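Local atomic coordinates of histidinol-phosphatase (Listeria monocytogenes serotype 4b str. H7858, PDB entry 6NLR), a protein that probably hydrolyses the phosphate ester of L-histidinol phosphate, a late step of histidine biosynthesis, at an active site holding three metal ions. Residues A[18-23]-A[73-78]; A[124-129]-A[146-151]; A[177-182]-A[219-224]. All blocks are in the same frame, centred on the assembly; numbering follows the deposited sequence.

Contact 1: residues A[18-23]-A[73-78]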
loop_
_atom_site.group_PDB
_atom_site.type_symbol
_atom_site.label_atom_id
_atom_site.label_comp_id
_atom_site.label_asym_id
_atom_site.label_seq_id
_atom_site.Cartn_x
_atom_site.Cartn_y
_atom_site.Cartn_z
ATOM N N ASP A 18 -7.167 4.858 -16.706
ATOM C CA ASP A 18 -8.397 5.681 -16.560
ATOM C C ASP A 18 -7.987 7.053 -16.021
ATOM O O ASP A 18 -7.092 7.121 -15.171
ATOM C CB ASP A 18 -9.432 5.062 -15.622
ATOM C CG ASP A 18 -10.131 3.830 -16.178
ATOM O OD1 ASP A 18 -9.917 3.526 -17.365
ATOM O OD2 ASP A 18 -10.855 3.171 -15.394
ATOM N N ASP A 19 -8.644 8.099 -16.488
ATOM C CA ASP A 19 -8.434 9.473 -15.985
ATOM C C ASP A 19 -8.942 9.553 -14.543
ATOM O O ASP A 19 -10.100 9.163 -14.291
ATOM C CB ASP A 19 -9.118 10.491 -16.885
ATOM C CG ASP A 19 -8.668 11.916 -16.604
ATOM O OD1 ASP A 19 -8.609 12.316 -15.428
ATOM O OD2 ASP A 19 -8.374 12.614 -17.556
ATOM N N VAL A 20 -8.123 10.115 -13.659
ATOM C CA VAL A 20 -8.483 10.390 -12.237
ATOM C C VAL A 20 -9.829 11.116 -12.191
ATOM O O VAL A 20 -10.584 10.889 -11.243
ATOM C CB VAL A 20 -7.384 11.181 -11.509
ATOM C CG1 VAL A 20 -7.126 12.527 -12.161
ATOM C CG2 VAL A 20 -7.692 11.350 -10.023
ATOM N N GLU A 21 -10.130 11.969 -13.158
ATOM C CA GLU A 21 -11.387 12.752 -13.129
ATOM C C GLU A 21 -12.593 11.808 -13.137
ATOM O O GLU A 21 -13.538 12.084 -12.401
ATOM C CB GLU A 21 -11.474 13.690 -14.332
ATOM C CG GLU A 21 -12.674 14.604 -14.257
ATOM C CD GLU A 21 -12.408 15.994 -14.819
ATOM O OE1 GLU A 21 -11.300 16.223 -15.382
ATOM O OE2 GLU A 21 -13.273 16.850 -14.655
ATOM N N GLU A 22 -12.567 10.757 -13.961
ATOM C CA GLU A 22 -13.693 9.784 -14.078
ATOM C C GLU A 22 -13.776 8.993 -12.769
ATOM O O GLU A 22 -14.874 8.653 -12.337
ATOM C CB GLU A 22 -13.551 8.878 -15.308
ATOM C CG GLU A 22 -13.565 9.624 -16.641
ATOM C CD GLU A 22 -14.662 10.667 -16.861
ATOM O OE1 GLU A 22 -15.857 10.291 -16.831
ATOM O OE2 GLU A 22 -14.323 11.873 -17.073
HETATM N N MSE A 23 -12.624 8.742 -12.125
HETATM C CA MSE A 23 -12.608 8.036 -10.850
HETATM C C MSE A 23 -13.259 8.911 -9.767
HETATM O O MSE A 23 -14.076 8.436 -8.976
HETATM C CB MSE A 23 -11.177 7.613 -10.494
HETATM C CG MSE A 23 -10.549 6.713 -11.523
HETATM SE SE MSE A 23 -8.670 6.357 -11.135
HETATM C CE MSE A 23 -8.845 5.413 -9.434
ATOM N N LYS A 73 0.375 19.154 -10.784
ATOM C CA LYS A 73 -0.482 20.100 -11.524
ATOM C C LYS A 73 -1.863 19.463 -11.747
ATOM O O LYS A 73 -2.868 20.122 -11.459
ATOM C CB LYS A 73 0.183 20.490 -12.841
ATOM C CG LYS A 73 -0.659 21.396 -13.715
ATOM C CD LYS A 73 -0.036 21.650 -15.051
ATOM C CE LYS A 73 -0.897 22.539 -15.915
ATOM N NZ LYS A 73 -0.560 22.340 -17.335
ATOM N N LYS A 74 -1.921 18.233 -12.265
ATOM C CA LYS A 74 -3.211 17.565 -12.596
ATOM C C LYS A 74 -4.020 17.361 -11.312
ATOM O O LYS A 74 -5.204 17.669 -11.288
ATOM C CB LYS A 74 -2.974 16.251 -13.336
ATOM C CG LYS A 74 -4.228 15.427 -13.624
ATOM C CD LYS A 74 -5.227 16.146 -14.507
ATOM C CE LYS A 74 -6.486 15.338 -14.728
ATOM N NZ LYS A 74 -6.187 14.091 -15.467
HETATM N N MSE A 75 -3.396 16.832 -10.249
HETATM C CA MSE A 75 -4.166 16.492 -9.058
HETATM C C MSE A 75 -4.682 17.757 -8.359
HETATM O O MSE A 75 -5.770 17.734 -7.802
HETATM C CB MSE A 75 -3.350 15.642 -8.077
HETATM C CG MSE A 75 -2.920 14.274 -8.597
HETATM SE SE MSE A 75 -4.225 13.446 -9.830
HETATM C CE MSE A 75 -3.160 12.809 -11.358
ATOM N N ASN A 76 -3.877 18.823 -8.322
ATOM C CA ASN A 76 -4.284 20.083 -7.724
ATOM C C ASN A 76 -5.464 20.651 -8.514
ATOM O O ASN A 76 -6.390 21.202 -7.904
ATOM C CB ASN A 76 -3.128 21.097 -7.625
ATOM C CG ASN A 76 -2.297 20.867 -6.365
ATOM O OD1 ASN A 76 -1.124 20.465 -6.413
ATOM N ND2 ASN A 76 -2.924 21.036 -5.217
ATOM N N HIS A 77 -5.465 20.499 -9.831
ATOM C CA HIS A 77 -6.604 20.944 -10.686
ATOM C C HIS A 77 -7.881 20.181 -10.268
ATOM O O HIS A 77 -8.945 20.802 -10.095
ATOM C CB HIS A 77 -6.244 20.739 -12.162
ATOM C CG HIS A 77 -7.409 20.806 -13.088
ATOM N ND1 HIS A 77 -8.060 21.974 -13.331
ATOM C CD2 HIS A 77 -8.025 19.855 -13.836
ATOM C CE1 HIS A 77 -9.064 21.752 -14.155
ATOM N NE2 HIS A 77 -9.063 20.457 -14.491
ATOM N N ILE A 78 -7.779 18.860 -10.118
ATOM C CA ILE A 78 -8.954 17.990 -9.806
ATOM C C ILE A 78 -9.452 18.305 -8.392
ATOM O O ILE A 78 -10.651 18.400 -8.198
ATOM C CB ILE A 78 -8.577 16.510 -9.987
ATOM C CG1 ILE A 78 -8.273 16.201 -11.450
ATOM C CG2 ILE A 78 -9.664 15.613 -9.437
ATOM C CD1 ILE A 78 -9.413 16.499 -12.377
HETATM O O HOH W 1 -10.804 19.082 -16.151
#

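Contact 2: residues A[124-129]-A[146-151]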
loop_
_atom_site.group_PDB
_atom_site.type_symbol
_atom_site.label_atom_id
_atom_site.label_comp_id
_atom_site.label_asym_id
_atom_site.label_seq_id
_atom_site.Cartn_x
_atom_site.Cartn_y
_atom_site.Cartn_z
ATOM N N PHE A 124 8.738 -4.647 -1.844
ATOM C CA PHE A 124 9.980 -5.331 -2.276
ATOM C C PHE A 124 10.730 -5.855 -1.049
ATOM O O PHE A 124 10.842 -5.142 -0.033
ATOM C CB PHE A 124 10.883 -4.379 -3.057
ATOM C CG PHE A 124 10.320 -3.886 -4.365
ATOM C CD1 PHE A 124 10.454 -4.640 -5.518
ATOM C CD2 PHE A 124 9.698 -2.643 -4.442
ATOM C CE1 PHE A 124 9.954 -4.167 -6.724
ATOM C CE2 PHE A 124 9.181 -2.184 -5.641
ATOM C CZ PHE A 124 9.307 -2.950 -6.775
ATOM N N LEU A 125 11.233 -7.077 -1.154
ATOM C CA LEU A 125 12.142 -7.702 -0.164
ATOM C C LEU A 125 13.381 -8.187 -0.887
ATOM O O LEU A 125 13.310 -8.465 -2.095
ATOM C CB LEU A 125 11.465 -8.936 0.438
ATOM C CG LEU A 125 10.437 -8.698 1.514
ATOM C CD1 LEU A 125 9.832 -10.042 1.918
ATOM C CD2 LEU A 125 11.077 -7.987 2.693
ATOM N N GLU A 126 14.467 -8.338 -0.143
ATOM C CA GLU A 126 15.657 -9.075 -0.627
ATOM C C GLU A 126 15.208 -10.489 -1.007
ATOM O O GLU A 126 14.491 -11.131 -0.199
ATOM C CB GLU A 126 16.760 -9.107 0.430
ATOM C CG GLU A 126 17.724 -10.245 0.199
ATOM C CD GLU A 126 19.098 -10.072 0.802
ATOM O OE1 GLU A 126 19.252 -9.164 1.666
ATOM O OE2 GLU A 126 19.996 -10.834 0.402
ATOM N N GLY A 127 15.612 -10.952 -2.182
ATOM C CA GLY A 127 15.291 -12.307 -2.645
ATOM C C GLY A 127 16.362 -12.830 -3.557
ATOM O O GLY A 127 17.512 -12.339 -3.503
ATOM N N GLN A 128 15.994 -13.797 -4.385
ATOM C CA GLN A 128 16.938 -14.529 -5.253
ATOM C C GLN A 128 17.435 -13.537 -6.305
ATOM O O GLN A 128 16.595 -13.063 -7.117
ATOM C CB GLN A 128 16.239 -15.747 -5.842
ATOM C CG GLN A 128 17.174 -16.700 -6.565
ATOM C CD GLN A 128 18.218 -17.337 -5.682
ATOM O OE1 GLN A 128 19.352 -17.552 -6.109
ATOM N NE2 GLN A 128 17.850 -17.667 -4.461
ATOM N N GLY A 129 18.730 -13.207 -6.263
ATOM C CA GLY A 129 19.403 -12.392 -7.293
ATOM C C GLY A 129 19.351 -10.905 -7.008
ATOM O O GLY A 129 19.929 -10.142 -7.811
ATOM N N VAL A 146 9.475 -16.789 -1.793
ATOM C CA VAL A 146 9.070 -17.976 -0.981
ATOM C C VAL A 146 10.226 -18.988 -0.956
ATOM O O VAL A 146 10.630 -19.430 0.157
ATOM C CB VAL A 146 7.752 -18.582 -1.482
ATOM C CG1 VAL A 146 7.428 -19.853 -0.707
ATOM C CG2 VAL A 146 6.613 -17.555 -1.356
ATOM N N GLN A 147 10.739 -19.359 -2.120
ATOM C CA GLN A 147 11.850 -20.326 -2.232
ATOM C C GLN A 147 13.104 -19.752 -1.551
ATOM O O GLN A 147 13.842 -20.532 -0.946
ATOM C CB GLN A 147 12.069 -20.692 -3.697
ATOM C CG GLN A 147 11.024 -21.678 -4.206
ATOM C CD GLN A 147 11.232 -22.042 -5.655
ATOM O OE1 GLN A 147 10.631 -22.979 -6.172
ATOM N NE2 GLN A 147 12.143 -21.348 -6.311
ATOM N N PHE A 148 13.333 -18.445 -1.640
ATOM C CA PHE A 148 14.521 -17.792 -1.040
ATOM C C PHE A 148 14.475 -17.941 0.486
ATOM O O PHE A 148 15.540 -18.301 1.065
ATOM C CB PHE A 148 14.610 -16.319 -1.445
ATOM C CG PHE A 148 15.837 -15.596 -0.956
ATOM C CD1 PHE A 148 17.043 -15.719 -1.621
ATOM C CD2 PHE A 148 15.765 -14.744 0.137
ATOM C CE1 PHE A 148 18.161 -15.021 -1.183
ATOM C CE2 PHE A 148 16.884 -14.049 0.581
ATOM C CZ PHE A 148 18.079 -14.187 -0.080
ATOM N N TYR A 149 13.311 -17.689 1.113
ATOM C CA TYR A 149 13.159 -17.659 2.592
ATOM C C TYR A 149 12.907 -19.060 3.140
ATOM O O TYR A 149 13.137 -19.246 4.336
ATOM C CB TYR A 149 12.146 -16.603 3.023
ATOM C CG TYR A 149 12.700 -15.206 2.890
ATOM C CD1 TYR A 149 13.691 -14.740 3.737
ATOM C CD2 TYR A 149 12.282 -14.385 1.863
ATOM C CE1 TYR A 149 14.231 -13.471 3.577
ATOM C CE2 TYR A 149 12.785 -13.105 1.706
ATOM C CZ TYR A 149 13.769 -12.649 2.559
ATOM O OH TYR A 149 14.285 -11.402 2.368
ATOM N N GLY A 150 12.525 -20.013 2.290
ATOM C CA GLY A 150 12.365 -21.429 2.661
ATOM C C GLY A 150 10.921 -21.894 2.760
ATOM O O GLY A 150 10.730 -23.016 3.158
ATOM N N GLY A 151 9.937 -21.068 2.415
ATOM C CA GLY A 151 8.522 -21.474 2.463
ATOM C C GLY A 151 7.611 -20.300 2.745
ATOM O O GLY A 151 8.099 -19.192 3.019
#

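Contact 3: residues A[177-182]-A[219-224]. With MN (manganese (II) ion), chain E.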
loop_
_atom_site.group_PDB
_atom_site.type_symbol
_atom_site.label_atom_id
_atom_site.label_comp_id
_atom_site.label_asym_id
_atom_site.label_seq_id
_atom_site.Cartn_x
_atom_site.Cartn_y
_atom_site.Cartn_z
ATOM N N ARG A 177 1.965 8.412 8.013
ATOM C CA ARG A 177 1.592 7.807 9.307
ATOM C C ARG A 177 0.579 6.684 9.102
ATOM O O ARG A 177 0.096 6.141 10.123
ATOM C CB ARG A 177 1.087 8.921 10.209
ATOM C CG ARG A 177 2.209 9.904 10.512
ATOM C CD ARG A 177 1.850 10.824 11.612
ATOM N NE ARG A 177 2.912 11.798 11.839
ATOM C CZ ARG A 177 2.716 12.953 12.460
ATOM N NH1 ARG A 177 1.497 13.239 12.892
ATOM N NH2 ARG A 177 3.721 13.798 12.645
ATOM N N ARG A 178 0.263 6.353 7.850
ATOM C CA ARG A 178 -0.674 5.257 7.524
ATOM C C ARG A 178 0.109 4.160 6.810
ATOM O O ARG A 178 0.718 4.399 5.759
ATOM C CB ARG A 178 -1.856 5.757 6.693
ATOM C CG ARG A 178 -2.930 4.678 6.522
ATOM C CD ARG A 178 -4.347 5.217 6.264
ATOM N NE ARG A 178 -4.493 5.832 4.958
ATOM C CZ ARG A 178 -4.347 7.129 4.677
ATOM N NH1 ARG A 178 -4.045 8.007 5.633
ATOM N NH2 ARG A 178 -4.529 7.546 3.432
HETATM N N MSE A 179 0.134 2.970 7.419
HETATM C CA MSE A 179 0.911 1.872 6.870
HETATM C C MSE A 179 0.020 1.119 5.890
HETATM O O MSE A 179 -1.081 0.711 6.253
HETATM C CB MSE A 179 1.403 0.923 7.970
HETATM C CG MSE A 179 2.150 1.610 9.119
HETATM SE SE MSE A 179 3.853 2.466 8.529
HETATM C CE MSE A 179 3.326 4.361 8.426
ATOM N N GLY A 180 0.536 0.912 4.675
ATOM C CA GLY A 180 -0.196 0.293 3.590
ATOM C C GLY A 180 -0.351 -1.215 3.736
ATOM O O GLY A 180 0.614 -1.880 4.144
ATOM N N HIS A 181 -1.539 -1.722 3.399
ATOM C CA HIS A 181 -1.904 -3.165 3.272
ATOM C C HIS A 181 -0.918 -4.087 4.008
ATOM O O HIS A 181 -0.170 -4.797 3.319
ATOM C CB HIS A 181 -2.032 -3.530 1.778
ATOM C CG HIS A 181 -0.970 -2.962 0.888
ATOM N ND1 HIS A 181 0.388 -3.151 1.146
ATOM C CD2 HIS A 181 -1.061 -2.252 -0.274
ATOM C CE1 HIS A 181 1.091 -2.570 0.170
ATOM N NE2 HIS A 181 0.228 -2.002 -0.715
ATOM N N ILE A 182 -0.973 -4.179 5.349
ATOM C CA ILE A 182 0.107 -4.854 6.134
ATOM C C ILE A 182 -0.006 -6.391 6.150
ATOM O O ILE A 182 0.648 -7.000 7.018
ATOM C CB ILE A 182 0.213 -4.317 7.568
ATOM C CG1 ILE A 182 -1.052 -4.574 8.388
ATOM C CG2 ILE A 182 0.632 -2.860 7.563
ATOM C CD1 ILE A 182 -0.812 -4.494 9.893
ATOM N N TYR A 219 0.338 5.844 14.795
ATOM C CA TYR A 219 0.143 5.613 13.347
ATOM C C TYR A 219 -1.262 5.053 13.133
ATOM O O TYR A 219 -1.987 4.750 14.108
ATOM C CB TYR A 219 1.227 4.694 12.792
ATOM C CG TYR A 219 2.605 5.282 12.615
ATOM C CD1 TYR A 219 2.888 6.625 12.836
ATOM C CD2 TYR A 219 3.640 4.478 12.162
ATOM C CE1 TYR A 219 4.162 7.136 12.632
ATOM C CE2 TYR A 219 4.917 4.971 11.970
ATOM C CZ TYR A 219 5.187 6.304 12.223
ATOM O OH TYR A 219 6.442 6.780 12.001
ATOM N N GLU A 220 -1.651 4.906 11.875
ATOM C CA GLU A 220 -2.947 4.270 11.551
ATOM C C GLU A 220 -2.698 3.250 10.447
ATOM O O GLU A 220 -1.559 3.191 9.927
ATOM C CB GLU A 220 -3.987 5.343 11.207
ATOM C CG GLU A 220 -3.585 6.215 10.050
ATOM C CD GLU A 220 -4.556 7.338 9.689
ATOM O OE1 GLU A 220 -5.501 7.597 10.495
ATOM O OE2 GLU A 220 -4.344 7.975 8.605
ATOM N N LEU A 221 -3.724 2.473 10.111
ATOM C CA LEU A 221 -3.622 1.370 9.133
ATOM C C LEU A 221 -4.577 1.604 7.965
ATOM O O LEU A 221 -5.718 2.045 8.182
ATOM C CB LEU A 221 -3.906 0.044 9.833
ATOM C CG LEU A 221 -2.885 -0.336 10.900
ATOM C CD1 LEU A 221 -3.308 -1.591 11.642
ATOM C CD2 LEU A 221 -1.514 -0.486 10.263
ATOM N N ASP A 222 -4.051 1.333 6.766
ATOM C CA ASP A 222 -4.763 1.145 5.477
ATOM C C ASP A 222 -5.615 -0.115 5.621
ATOM O O ASP A 222 -5.021 -1.205 5.747
ATOM C CB ASP A 222 -3.702 1.066 4.376
ATOM C CG ASP A 222 -4.139 0.871 2.928
ATOM O OD1 ASP A 222 -5.112 1.523 2.520
ATOM O OD2 ASP A 222 -3.432 0.102 2.203
ATOM N N PHE A 223 -6.938 0.014 5.667
ATOM C CA PHE A 223 -7.850 -1.156 5.609
ATOM C C PHE A 223 -8.139 -1.362 4.123
ATOM O O PHE A 223 -9.032 -0.700 3.555
ATOM C CB PHE A 223 -9.124 -0.969 6.434
ATOM C CG PHE A 223 -10.041 -2.166 6.396
ATOM C CD1 PHE A 223 -10.861 -2.418 5.296
ATOM C CD2 PHE A 223 -10.086 -3.056 7.451
ATOM C CE1 PHE A 223 -11.710 -3.509 5.263
ATOM C CE2 PHE A 223 -10.926 -4.163 7.410
ATOM C CZ PHE A 223 -11.736 -4.393 6.317
ATOM N N ASN A 224 -7.346 -2.234 3.502
ATOM C CA ASN A 224 -7.223 -2.314 2.028
ATOM C C ASN A 224 -8.075 -3.483 1.490
ATOM O O ASN A 224 -7.826 -4.649 1.856
ATOM C CB ASN A 224 -5.744 -2.331 1.687
ATOM C CG ASN A 224 -5.456 -2.224 0.209
ATOM O OD1 ASN A 224 -6.102 -2.890 -0.603
ATOM N ND2 ASN A 224 -4.482 -1.388 -0.128
HETATM MN MN MN E . 0.746 -1.029 -2.543
HETATM O O HOH W 2 -6.118 3.924 3.410
HETATM O O HOH W 3 -2.549 -2.038 6.498
HETATM O O HOH W 4 0.334 -3.227 -3.171
HETATM O O HOH W 5 -0.968 -0.547 -2.809
#

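Contact 1: residues A[18-23]-A[73-78]
D19, the residue just ahead of helix 20-29, meets K74 of helix 68-81 in a salt bridge, with K74 NZ 3.0 Å from D19 OD1 and a further weak bond to OD2. The ammonium group arrives above the carboxylate plane; from the opposite face of that plane the backbone N of E21 reaches the same OD1 at 2.8 Å, in an almost straight bond (171°). D19 is therefore the N-cap of its helix, and one oxygen both caps the helix start and grips a lysine of helix 68-81. That lysine has its strongest partner in E10, whose other carboxylate oxygen accepts from V20 N.

V20 supplies the apolar part. Its CG1, set between backbone N and carbonyl carbon (chi1 60°), faces helix 68-81 and does most of the touching: it lies 3.8 Å from the selenium of M75, a selenomethionine, and 3.9 Å from CG1 of I78. V20 and M75 both also rest on I37 of strand 34-40, so these neighbouring helices pack together above a strand of the larger sheet, in the alternating strand-helix layout of the PHP domain.

E21 follows, with OE1 3.6 Å from CD1 of I78. A water links the same OE1 (3.0 Å) to NE2 of H77 (2.8 Å), while OE2 is held by the hydroxyl of Y82 and a salt bridge to K81.

The contact thus grades from buried hydrocarbon at V20, M75 and I78 to a polar rim. Near the helix start, K74 pairs with the carboxylates of both D19 and E10; its positive charge, together with the N-H groups of E21 and V20 that these acids accept, would be expected to favour their ionised form.

Contact 2: residues A[124-129]-A[146-151]
F148 lays one face of its phenyl ring over the backbone of G127. The CA of G127 stands 3.7 Å from the centroid of the F148 ring and only 13° off the ring normal, a CH-pi contact, while the G127 carbonyl carbon lies over the same face nearer the rim, 3.5 Å from F148 CD1. With CG anti to the backbone N (chi1 -176°), the ring projects from the last turn of helix 138-149 toward the strand and meets the G127 backbone directly. At the ring's edge, close to its plane, the amide of Q128 brings NE2 to 3.5 Å from F148 CD1, the amide and ring planes being 65° apart.

The strand concerned, 117-127, ends here and turns back through Q128 and G129 into strand 130-133, its antiparallel partner at the border of the larger sheet. This is a beta hairpin, and backbone bonds between L125 and R132 tie its two arms. Helix 138-149 comes next in the chain and folds back against the hairpin, where a backbone bond between Q128 and G144 adds a polar link to the aromatic one.

Y149 works beside its neighbour. F148 CD2 sits 3.6 Å above the Y149 ring plane, over its centre, so the rim of one ring rests on the face of the other. The phenol oxygen OH of Y149 comes to 2.6 Å from E126 O, a short approach that makes only a weak hydrogen bond, and one not settled, as another acceptor lies within reach of the single proton. Deeper in, Y149 CE2 packs 4.3 Å from CD1 of L125, whose side chain also touches I145. Farther along the chain, the Y149 side chain leans on Q154 and A158 of helix 152-168.

Contact 3: residues A[177-182]-A[219-224]
The manganese site of H181 is built at the end of a parallel pairing between strands 178-179 and 220-224, part of the barrel-like PHP fold. E220 N donates to R177 O (2.8 Å), M179 N to E220 O, and D222 N to M179 O, which sets R178 beside E220 and M179 beside L221. On the face carrying R178 and E220, NH1 of the arginine meets OE2 of the glutamate at 3.0 Å in a salt bridge; NH2 of R178 turns instead to D117 and the carbonyl of G5. M179, a selenomethionine, and L221 lie on the other face, where CD2 of L221 packs against M179 CB and I182 CD1. M179 also reaches Y219, just before the strand: CE lies 3.8 Å from Y219 CD2, and the selenium makes an oblique Met-aromatic contact, 5.1 Å from the ring centroid.

Past M179 a side chain takes over from the strand. D222 OD2 receives H181 N at 2.9 Å through its anti lone pair, and N224 ND2 reaches the same oxygen from the syn side at 3.0 Å. N224 ND2 also donates to D258, a ligand of the cobalt. Fixed in this way, the H181 backbone presents the imidazole, whose CG lies between backbone N and carbonyl carbon (chi1 42°), to the metal that E93 and H123 also bind. NE2 of H181 stands 2.1 Å from the manganese.

In the fold
Along the chain the three contacts follow one another without interleaving, all inside the PHP domain. Contacts 1 and 2 lie on opposite sides of the chain's centre, their centres 37 Å apart; contact 3 is the inner one, 24 Å from each by centres, and none touches another. The larger sheet connects the outer two: the helices of contact 1 pack over its strands 34-40 and 87-95, whereas contact 2 sits near its border, where helix 138-149 meets the end of strand 117-127, next to the outermost strand 130-133. Contact 3 belongs to the smaller parallel sheet, joined to strand 117-127 by backbone bonds to L120. Peripheral packing on two opposite sides thus flanks a centre where a strand end leads to a metal ligand.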